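Neural CELL adhesion molecule 1,140 KDA isoform (Homo sapiens, PDB 2VKW) serves as a cell-surface adhesion receptor, probably joining neural cells to one another, and is represented here by its tandem fibronectin type III domains. Local coordinates at residues S111-E116 against K192-V197; Y143-R148 against V180-E185; K127-K132 against S164-L169. One frame throughout, in Å; residues are numbered along the deposited sequence.

Contact 1 of 3, residues S111-E116 against K192-V197; sequences SAPKLE and KAAHFV
L115 reaches from segment 111-116 to F196 and A194 of segment 192-197, and its side chain makes much of the contact. Its CB lies beside the phenyl ring, 3.9 Å from F196 CD2. CG stands anti to the carbonyl carbon (chi1 -57°), and from there the two methyls part. CD1 comes up to the rim of the F196 ring, near the ring plane, with 3.5 Å to F196 CD2. The same methyl rests on the backbone of the facing strand, 3.8 Å from H195 N, and also touches A194 CB at 3.9 Å. CD2 turns instead to L130 of strand 126-131.

Toward the start of both segments, the methyl of A194 packs against P113: A194 CB is 3.0 Å from P113 O, a tight approach, and 3.8 Å from P113 CG on the pyrrolidine ring. A112 completes the row, its CB packed 3.5 Å from K192 O and touching K192 CG. The meeting is one of side chains against side chains and backbone, without hydrogen bonds, as expected where the first and last strands of a fibronectin type III domain face each other from separate sheets. Strand 114-119 pairs with 126-131 and strand 189-199 with 177-186, whose V182 lies against both P113 and L115.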
loop_
_atom_site.group_PDB
_atom_site.type_symbol
_atom_site.label_atom_id
_atom_site.label_comp_id
_atom_site.label_asym_id
_atom_site.label_seq_id
_atom_site.Cartn_x
_atom_site.Cartn_y
_atom_site.Cartn_z
ATOM N N SER A 111 -6.566 -4.401 11.447
ATOM C CA SER A 111 -6.288 -3.652 10.234
ATOM C C SER A 111 -5.292 -4.548 9.494
ATOM O O SER A 111 -4.727 -5.466 10.101
ATOM C CB SER A 111 -5.658 -2.293 10.567
ATOM O OG SER A 111 -4.315 -2.440 10.991
ATOM N N ALA A 112 -5.104 -4.306 8.197
ATOM C CA ALA A 112 -4.188 -5.104 7.390
ATOM C C ALA A 112 -2.787 -5.100 7.990
ATOM O O ALA A 112 -2.259 -4.050 8.340
ATOM C CB ALA A 112 -4.144 -4.575 5.952
ATOM N N PRO A 113 -2.173 -6.280 8.124
ATOM C CA PRO A 113 -0.829 -6.365 8.688
ATOM C C PRO A 113 0.256 -5.724 7.819
ATOM O O PRO A 113 0.067 -5.486 6.623
ATOM C CB PRO A 113 -0.627 -7.869 8.873
ATOM C CG PRO A 113 -1.494 -8.461 7.814
ATOM C CD PRO A 113 -2.733 -7.624 7.904
ATOM N N LYS A 114 1.388 -5.434 8.448
ATOM C CA LYS A 114 2.519 -4.824 7.772
ATOM C C LYS A 114 3.461 -5.972 7.431
ATOM O O LYS A 114 3.765 -6.807 8.287
ATOM C CB LYS A 114 3.190 -3.817 8.714
ATOM C CG LYS A 114 4.039 -2.767 8.026
ATOM C CD LYS A 114 4.259 -1.567 8.947
ATOM C CE LYS A 114 5.011 -0.444 8.231
ATOM N NZ LYS A 114 5.021 0.828 9.022
ATOM N N LEU A 115 3.923 -6.013 6.185
ATOM C CA LEU A 115 4.797 -7.094 5.746
ATOM C C LEU A 115 6.246 -6.697 5.472
ATOM O O LEU A 115 6.524 -5.775 4.705
ATOM C CB LEU A 115 4.193 -7.748 4.506
ATOM C CG LEU A 115 2.775 -8.267 4.741
ATOM C CD1 LEU A 115 2.178 -8.741 3.433
ATOM C CD2 LEU A 115 2.813 -9.398 5.773
ATOM N N GLU A 116 7.168 -7.419 6.097
ATOM C CA GLU A 116 8.586 -7.152 5.934
ATOM C C GLU A 116 9.308 -8.418 5.495
ATOM O O GLU A 116 9.595 -9.287 6.311
ATOM C CB GLU A 116 9.175 -6.657 7.252
ATOM C CG GLU A 116 10.595 -6.149 7.133
ATOM C CD GLU A 116 11.194 -5.815 8.481
ATOM O OE1 GLU A 116 11.973 -6.639 9.001
ATOM O OE2 GLU A 116 10.871 -4.735 9.024
ATOM N N LYS A 192 -8.634 -6.841 6.060
ATOM C CA LYS A 192 -8.552 -6.838 4.609
ATOM C C LYS A 192 -7.132 -7.357 4.400
ATOM O O LYS A 192 -6.299 -7.241 5.297
ATOM C CB LYS A 192 -8.751 -5.428 4.031
ATOM C CG LYS A 192 -7.751 -4.379 4.466
ATOM C CD LYS A 192 -8.106 -3.028 3.834
ATOM C CE LYS A 192 -7.145 -1.918 4.262
ATOM N NZ LYS A 192 -7.457 -0.622 3.578
ATOM N N ALA A 193 -6.857 -7.941 3.242
ATOM C CA ALA A 193 -5.541 -8.517 2.982
ATOM C C ALA A 193 -4.399 -7.551 2.680
ATOM O O ALA A 193 -4.549 -6.600 1.923
ATOM C CB ALA A 193 -5.645 -9.550 1.860
ATOM N N ALA A 194 -3.258 -7.804 3.306
ATOM C CA ALA A 194 -2.056 -7.020 3.077
ATOM C C ALA A 194 -1.340 -7.846 2.021
ATOM O O ALA A 194 -1.537 -9.061 1.948
ATOM C CB ALA A 194 -1.214 -6.949 4.335
ATOM N N HIS A 195 -0.513 -7.219 1.200
ATOM C CA HIS A 195 0.156 -7.999 0.176
ATOM C C HIS A 195 1.366 -7.318 -0.402
ATOM O O HIS A 195 1.615 -6.149 -0.138
ATOM C CB HIS A 195 -0.833 -8.325 -0.943
ATOM C CG HIS A 195 -1.389 -7.117 -1.627
ATOM N ND1 HIS A 195 -0.683 -6.409 -2.577
ATOM C CD2 HIS A 195 -2.578 -6.482 -1.492
ATOM C CE1 HIS A 195 -1.414 -5.392 -2.998
ATOM N NE2 HIS A 195 -2.568 -5.413 -2.356
ATOM N N PHE A 196 2.125 -8.072 -1.182
ATOM C CA PHE A 196 3.310 -7.547 -1.838
ATOM C C PHE A 196 3.824 -8.600 -2.809
ATOM O O PHE A 196 3.487 -9.778 -2.693
ATOM C CB PHE A 196 4.388 -7.175 -0.806
ATOM C CG PHE A 196 5.108 -8.353 -0.209
ATOM C CD1 PHE A 196 6.323 -8.780 -0.736
ATOM C CD2 PHE A 196 4.575 -9.035 0.882
ATOM C CE1 PHE A 196 7.001 -9.870 -0.185
ATOM C CE2 PHE A 196 5.243 -10.127 1.441
ATOM C CZ PHE A 196 6.459 -10.546 0.907
ATOM N N VAL A 197 4.612 -8.159 -3.782
ATOM C CA VAL A 197 5.185 -9.049 -4.777
ATOM C C VAL A 197 6.701 -9.068 -4.635
ATOM O O VAL A 197 7.304 -8.071 -4.224
ATOM C CB VAL A 197 4.824 -8.586 -6.199
ATOM C CG1 VAL A 197 3.334 -8.782 -6.449
ATOM C CG2 VAL A 197 5.189 -7.115 -6.370
#

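Contact 2 of 3, residues Y143-R148 against V180-E185; sequences YLVRYR and VYVVAE. With SO4 (sulfate ion), chain D.
V145 and V182 stand next to each other as a non-hydrogen-bonded pair, their side chains pointing the same way and V145 CG2 lying 4.0 Å from V182 CG2. With CG1 anti to the backbone N in V145 and in V180 (chi1 179° in each), the other branch of V145 reaches V180 CG1 obliquely. V180 CG2 in turn meets Y147 CB at 3.9 Å. At the far end of this row the Y143 ring meets A184 and V182 obliquely, CE1 being 4.1 Å from A184 CB. Apart from Y147, whose ring leads away and is partly exposed, these residues are buried and closely packed.

The strands are the central two of the four-stranded sheet of the fibronectin type III sandwich, running antiparallel between 158-160 and 189-199, and the valine row faces the sandwich interior, where L130 of the opposing sheet touches both Y143 and V182. Two nearly straight pairs of backbone hydrogen bonds lock the register: L144 N to V183 O at 2.8 Å, with its return bond, and Y181 N to R146 O at 2.7 Å, likewise returned.

The other face is more open toward R146, V183 and E185, although L144 is buried. L144 and V183 meet there mainly through their CB atoms, and L144 CD1 comes obliquely to the E185 carboxylate, 3.5 Å from OE1. R146 bends at chi2 and leads its guanidinium off past the strand, while Y181 OH is hydrogen-bonded to E179 and to E67 of the second subunit. Beyond the paired residues R148 gives NH1 to a salt bridge with E179, and NH2 binds a sulfate, probably from the crystallisation liquor, through a weak bond of 2.6 Å to SO4 O4. K41 of the second subunit holds the same ion.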
loop_
_atom_site.group_PDB
_atom_site.type_symbol
_atom_site.label_atom_id
_atom_site.label_comp_id
_atom_site.label_asym_id
_atom_site.label_seq_id
_atom_site.Cartn_x
_atom_site.Cartn_y
_atom_site.Cartn_z
ATOM N N TYR A 143 -2.962 -15.724 11.503
ATOM C CA TYR A 143 -2.555 -15.025 10.300
ATOM C C TYR A 143 -2.789 -16.031 9.186
ATOM O O TYR A 143 -2.372 -17.180 9.289
ATOM C CB TYR A 143 -1.077 -14.661 10.343
ATOM C CG TYR A 143 -0.760 -13.451 11.171
ATOM C CD1 TYR A 143 -1.129 -12.180 10.745
ATOM C CD2 TYR A 143 -0.062 -13.571 12.370
ATOM C CE1 TYR A 143 -0.805 -11.055 11.487
ATOM C CE2 TYR A 143 0.269 -12.449 13.126
ATOM C CZ TYR A 143 -0.102 -11.193 12.676
ATOM O OH TYR A 143 0.253 -10.072 13.401
ATOM N N LEU A 144 -3.482 -15.608 8.140
ATOM C CA LEU A 144 -3.755 -16.480 7.012
ATOM C C LEU A 144 -2.888 -15.981 5.872
ATOM O O LEU A 144 -2.851 -14.782 5.592
ATOM C CB LEU A 144 -5.238 -16.411 6.633
ATOM C CG LEU A 144 -6.216 -16.832 7.740
ATOM C CD1 LEU A 144 -7.652 -16.550 7.308
ATOM C CD2 LEU A 144 -6.034 -18.314 8.046
ATOM N N VAL A 145 -2.189 -16.904 5.223
ATOM C CA VAL A 145 -1.293 -16.568 4.127
ATOM C C VAL A 145 -1.637 -17.281 2.819
ATOM O O VAL A 145 -1.679 -18.513 2.763
ATOM C CB VAL A 145 0.174 -16.905 4.503
ATOM C CG1 VAL A 145 1.103 -16.571 3.347
ATOM C CG2 VAL A 145 0.586 -16.127 5.753
ATOM N N ARG A 146 -1.898 -16.487 1.782
ATOM C CA ARG A 146 -2.205 -16.983 0.441
ATOM C C ARG A 146 -1.065 -16.501 -0.456
ATOM O O ARG A 146 -0.713 -15.318 -0.434
ATOM C CB ARG A 146 -3.524 -16.394 -0.077
ATOM C CG ARG A 146 -4.769 -17.164 0.292
ATOM C CD ARG A 146 -4.859 -18.465 -0.490
ATOM N NE ARG A 146 -6.132 -19.156 -0.275
ATOM C CZ ARG A 146 -6.441 -20.335 -0.806
ATOM N NH1 ARG A 146 -5.574 -20.963 -1.592
ATOM N NH2 ARG A 146 -7.617 -20.895 -0.541
ATOM N N TYR A 147 -0.482 -17.407 -1.236
ATOM C CA TYR A 147 0.609 -17.027 -2.118
ATOM C C TYR A 147 0.633 -17.919 -3.350
ATOM O O TYR A 147 0.108 -19.025 -3.327
ATOM C CB TYR A 147 1.939 -17.111 -1.366
ATOM C CG TYR A 147 2.522 -18.503 -1.248
ATOM C CD1 TYR A 147 3.552 -18.917 -2.089
ATOM C CD2 TYR A 147 2.054 -19.400 -0.291
ATOM C CE1 TYR A 147 4.108 -20.186 -1.979
ATOM C CE2 TYR A 147 2.604 -20.683 -0.173
ATOM C CZ TYR A 147 3.634 -21.064 -1.022
ATOM O OH TYR A 147 4.193 -22.323 -0.911
ATOM N N ARG A 148 1.260 -17.428 -4.419
ATOM C CA ARG A 148 1.339 -18.147 -5.687
ATOM C C ARG A 148 2.383 -17.470 -6.573
ATOM O O ARG A 148 2.722 -16.302 -6.367
ATOM C CB ARG A 148 0.009 -18.023 -6.419
ATOM C CG ARG A 148 -0.127 -16.608 -6.998
ATOM C CD ARG A 148 -1.507 -16.204 -7.455
ATOM N NE ARG A 148 -1.827 -16.635 -8.804
ATOM C CZ ARG A 148 -2.449 -15.876 -9.699
ATOM N NH1 ARG A 148 -2.811 -14.639 -9.387
ATOM N NH2 ARG A 148 -2.720 -16.360 -10.902
ATOM N N VAL A 180 2.021 -12.345 -2.500
ATOM C CA VAL A 180 1.661 -12.883 -1.194
ATOM C C VAL A 180 0.598 -12.018 -0.530
ATOM O O VAL A 180 0.739 -10.793 -0.469
ATOM C CB VAL A 180 2.902 -12.935 -0.260
ATOM C CG1 VAL A 180 2.512 -13.486 1.105
ATOM C CG2 VAL A 180 3.995 -13.785 -0.883
ATOM N N TYR A 181 -0.463 -12.659 -0.037
ATOM C CA TYR A 181 -1.546 -11.966 0.661
ATOM C C TYR A 181 -1.656 -12.475 2.099
ATOM O O TYR A 181 -1.765 -13.678 2.350
ATOM C CB TYR A 181 -2.887 -12.161 -0.061
ATOM C CG TYR A 181 -2.965 -11.429 -1.381
ATOM C CD1 TYR A 181 -2.228 -11.863 -2.480
ATOM C CD2 TYR A 181 -3.731 -10.267 -1.516
ATOM C CE1 TYR A 181 -2.244 -11.163 -3.684
ATOM C CE2 TYR A 181 -3.751 -9.553 -2.724
ATOM C CZ TYR A 181 -3.000 -10.015 -3.801
ATOM O OH TYR A 181 -3.001 -9.343 -5.002
ATOM N N VAL A 182 -1.623 -11.554 3.050
ATOM C CA VAL A 182 -1.713 -11.949 4.440
ATOM C C VAL A 182 -2.891 -11.292 5.128
ATOM O O VAL A 182 -3.077 -10.077 5.055
ATOM C CB VAL A 182 -0.419 -11.601 5.200
ATOM C CG1 VAL A 182 -0.547 -12.034 6.661
ATOM C CG2 VAL A 182 0.778 -12.286 4.532
ATOM N N VAL A 183 -3.699 -12.115 5.781
ATOM C CA VAL A 183 -4.861 -11.636 6.504
ATOM C C VAL A 183 -4.683 -11.851 7.996
ATOM O O VAL A 183 -4.226 -12.911 8.436
ATOM C CB VAL A 183 -6.145 -12.375 6.070
ATOM C CG1 VAL A 183 -7.306 -12.051 7.034
ATOM C CG2 VAL A 183 -6.510 -11.967 4.651
ATOM N N ALA A 184 -5.041 -10.827 8.762
ATOM C CA ALA A 184 -4.987 -10.870 10.215
ATOM C C ALA A 184 -6.419 -11.166 10.659
ATOM O O ALA A 184 -7.363 -10.524 10.192
ATOM C CB ALA A 184 -4.542 -9.533 10.762
ATOM N N GLU A 185 -6.583 -12.137 11.550
ATOM C CA GLU A 185 -7.912 -12.508 12.026
ATOM C C GLU A 185 -7.976 -12.602 13.543
ATOM O O GLU A 185 -7.148 -13.263 14.167
ATOM C CB GLU A 185 -8.337 -13.849 11.401
ATOM C CG GLU A 185 -9.595 -14.484 12.003
ATOM C CD GLU A 185 -10.144 -15.645 11.156
ATOM O OE1 GLU A 185 -9.370 -16.239 10.364
ATOM O OE2 GLU A 185 -11.348 -15.970 11.289
HETATM S S SO4 D . -3.849 -14.876 -13.967
HETATM O O1 SO4 D . -3.135 -14.688 -15.245
HETATM O O2 SO4 D . -5.306 -14.934 -14.206
HETATM O O3 SO4 D . -3.543 -13.762 -13.061
HETATM O O4 SO4 D . -3.394 -16.140 -13.361
#

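Contact 3 of 3, residues K127-K132 against S164-L169; sequences KVNLIK and SDHVML
D165 O takes two contacts from the neighbouring strand: L130 N donates to it at 2.8 Å in a straight N-H line, and N129 CA brings a longer CH...O contact. The amide sits above the carbonyl plane rather than on a lone pair; D165 itself lies in the loop just before strand 166-169. This strand forms the edge of the three-stranded sheet of a fibronectin type III domain, antiparallel to strand 126-131, which has 114-119 on its other side. Further along, V128 and V167 form a hydrogen-bonded pair. V128 N points nearly straight at V167 O, 2.9 Å away, whereas the return bond from V167 N to V128 O is longer, 3.1 Å, and tilted from the carbonyl plane. V128 O is also approached by the H166 CA hydrogen.

On the outer face the K127 chain, with CG anti to the backbone N (chi1 179°) and extended beyond it, runs obliquely across the H166 imidazole. Its CE comes within 3.4 Å of H166 CD2, so the lysine touches the ring through its aliphatic carbons. The N129 amide crosses the same histidine with its plane 40° from the ring plane and ND2 3.7 Å from H166 CB. A weak bond from H166 ND1 to D165 OD1 gives the ring a further hold on its own segment. M168 folds back at chi2 and chi3 so that its CE reaches K127 CB.

The inner face is apolar. L130 CB and CG pack beside the D165 carbonyl, and the side chain also packs on L115, Y143, L160 and V182 in the core. V128 and V167 point side by side into the sandwich, with V128 CB 3.6 Å from V167 CG1.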
loop_
_atom_site.group_PDB
_atom_site.type_symbol
_atom_site.label_atom_id
_atom_site.label_comp_id
_atom_site.label_asym_id
_atom_site.label_seq_id
_atom_site.Cartn_x
_atom_site.Cartn_y
_atom_site.Cartn_z
ATOM N N LYS A 127 11.545 -14.863 3.855
ATOM C CA LYS A 127 10.966 -14.874 5.184
ATOM C C LYS A 127 10.142 -13.607 5.259
ATOM O O LYS A 127 10.677 -12.512 5.072
ATOM C CB LYS A 127 12.051 -14.843 6.260
ATOM C CG LYS A 127 11.500 -14.839 7.687
ATOM C CD LYS A 127 12.613 -14.724 8.720
ATOM C CE LYS A 127 12.073 -14.853 10.130
ATOM N NZ LYS A 127 13.148 -14.678 11.139
ATOM N N VAL A 128 8.846 -13.758 5.502
ATOM C CA VAL A 128 7.957 -12.608 5.610
ATOM C C VAL A 128 7.660 -12.325 7.081
ATOM O O VAL A 128 6.883 -13.046 7.706
ATOM C CB VAL A 128 6.619 -12.861 4.881
ATOM C CG1 VAL A 128 5.682 -11.680 5.089
ATOM C CG2 VAL A 128 6.866 -13.075 3.396
ATOM N N ASN A 129 8.286 -11.288 7.637
ATOM C CA ASN A 129 8.051 -10.933 9.035
ATOM C C ASN A 129 6.764 -10.123 9.118
ATOM O O ASN A 129 6.560 -9.186 8.351
ATOM C CB ASN A 129 9.213 -10.101 9.604
ATOM C CG ASN A 129 10.519 -10.877 9.681
ATOM O OD1 ASN A 129 11.484 -10.553 8.985
ATOM N ND2 ASN A 129 10.556 -11.905 10.528
ATOM N N LEU A 130 5.896 -10.482 10.050
ATOM C CA LEU A 130 4.632 -9.776 10.216
ATOM C C LEU A 130 4.776 -8.667 11.257
ATOM O O LEU A 130 4.692 -8.917 12.460
ATOM C CB LEU A 130 3.546 -10.765 10.631
ATOM C CG LEU A 130 3.500 -11.986 9.704
ATOM C CD1 LEU A 130 2.567 -13.041 10.265
ATOM C CD2 LEU A 130 3.062 -11.557 8.318
ATOM N N ILE A 131 5.010 -7.445 10.776
ATOM C CA ILE A 131 5.168 -6.276 11.636
ATOM C C ILE A 131 3.835 -5.901 12.280
ATOM O O ILE A 131 2.795 -5.840 11.613
ATOM C CB ILE A 131 5.694 -5.072 10.839
ATOM C CG1 ILE A 131 7.033 -5.425 10.195
ATOM C CG2 ILE A 131 5.844 -3.865 11.751
ATOM C CD1 ILE A 131 7.579 -4.336 9.303
ATOM N N LYS A 132 3.880 -5.636 13.578
ATOM C CA LYS A 132 2.685 -5.308 14.348
ATOM C C LYS A 132 1.909 -4.081 13.872
ATOM O O LYS A 132 2.449 -2.980 13.812
ATOM C CB LYS A 132 3.064 -5.126 15.825
ATOM C CG LYS A 132 2.011 -5.629 16.807
ATOM C CD LYS A 132 1.765 -7.128 16.621
ATOM C CE LYS A 132 0.712 -7.665 17.587
ATOM N NZ LYS A 132 0.435 -9.115 17.353
ATOM N N SER A 164 2.849 -16.621 16.331
ATOM C CA SER A 164 3.836 -16.533 15.261
ATOM C C SER A 164 3.891 -15.122 14.695
ATOM O O SER A 164 2.890 -14.410 14.681
ATOM C CB SER A 164 3.504 -17.536 14.154
ATOM O OG SER A 164 2.155 -17.402 13.753
ATOM N N ASP A 165 5.066 -14.726 14.222
ATOM C CA ASP A 165 5.251 -13.389 13.681
ATOM C C ASP A 165 5.952 -13.424 12.336
ATOM O O ASP A 165 6.565 -12.439 11.923
ATOM C CB ASP A 165 6.083 -12.565 14.656
ATOM C CG ASP A 165 7.445 -13.181 14.908
ATOM O OD1 ASP A 165 7.506 -14.416 15.116
ATOM O OD2 ASP A 165 8.448 -12.432 14.903
ATOM N N HIS A 166 5.873 -14.563 11.660
ATOM C CA HIS A 166 6.506 -14.703 10.356
ATOM C C HIS A 166 6.128 -16.001 9.661
ATOM O O HIS A 166 5.715 -16.972 10.295
ATOM C CB HIS A 166 8.033 -14.650 10.492
ATOM C CG HIS A 166 8.631 -15.892 11.078
ATOM N ND1 HIS A 166 8.432 -16.267 12.390
ATOM C CD2 HIS A 166 9.397 -16.860 10.522
ATOM C CE1 HIS A 166 9.052 -17.412 12.616
ATOM N NE2 HIS A 166 9.645 -17.794 11.499
ATOM N N VAL A 167 6.285 -16.002 8.346
ATOM C CA VAL A 167 6.012 -17.177 7.538
ATOM C C VAL A 167 7.208 -17.354 6.604
ATOM O O VAL A 167 7.763 -16.383 6.095
ATOM C CB VAL A 167 4.717 -17.016 6.713
ATOM C CG1 VAL A 167 4.828 -15.840 5.788
ATOM C CG2 VAL A 167 4.444 -18.283 5.932
ATOM N N MET A 168 7.613 -18.599 6.398
ATOM C CA MET A 168 8.744 -18.881 5.540
ATOM C C MET A 168 8.319 -19.583 4.264
ATOM O O MET A 168 7.648 -20.610 4.302
ATOM C CB MET A 168 9.765 -19.730 6.301
ATOM C CG MET A 168 10.181 -19.095 7.614
ATOM S SD MET A 168 11.957 -19.097 7.882
ATOM C CE MET A 168 12.542 -18.637 6.203
ATOM N N LEU A 169 8.708 -19.008 3.131
ATOM C CA LEU A 169 8.388 -19.577 1.831
ATOM C C LEU A 169 9.698 -20.078 1.240
ATOM O O LEU A 169 10.608 -19.298 0.983
ATOM C CB LEU A 169 7.750 -18.516 0.932
ATOM C CG LEU A 169 6.487 -17.886 1.529
ATOM C CD1 LEU A 169 5.942 -16.801 0.611
ATOM C CD2 LEU A 169 5.448 -18.974 1.746
#

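In the fold
All three contacts belong to the second fibronectin type III domain. Contacts 2 and 3 pair strands within its two sheets, and contact 1 spans between the sheets at one margin of the sandwich. Segment 192-197 shares the sheet of contact 2, centres about 8 Å apart, with A194 O and V182 N at 2.7 Å, probably hydrogen-bonded. Segment 111-116 likewise shares that of contact 3, about 11 Å away, through a probable bond between E116 O and N129 N, also 2.7 Å. Between contacts 2 and 3, about 10 Å apart, the core closes with Y143 CD2 against L130 CD1 at 3.4 Å. The second subunit touches all three, extending the sheet of contact 1 at V197 and sharing the sulfate at contact 2.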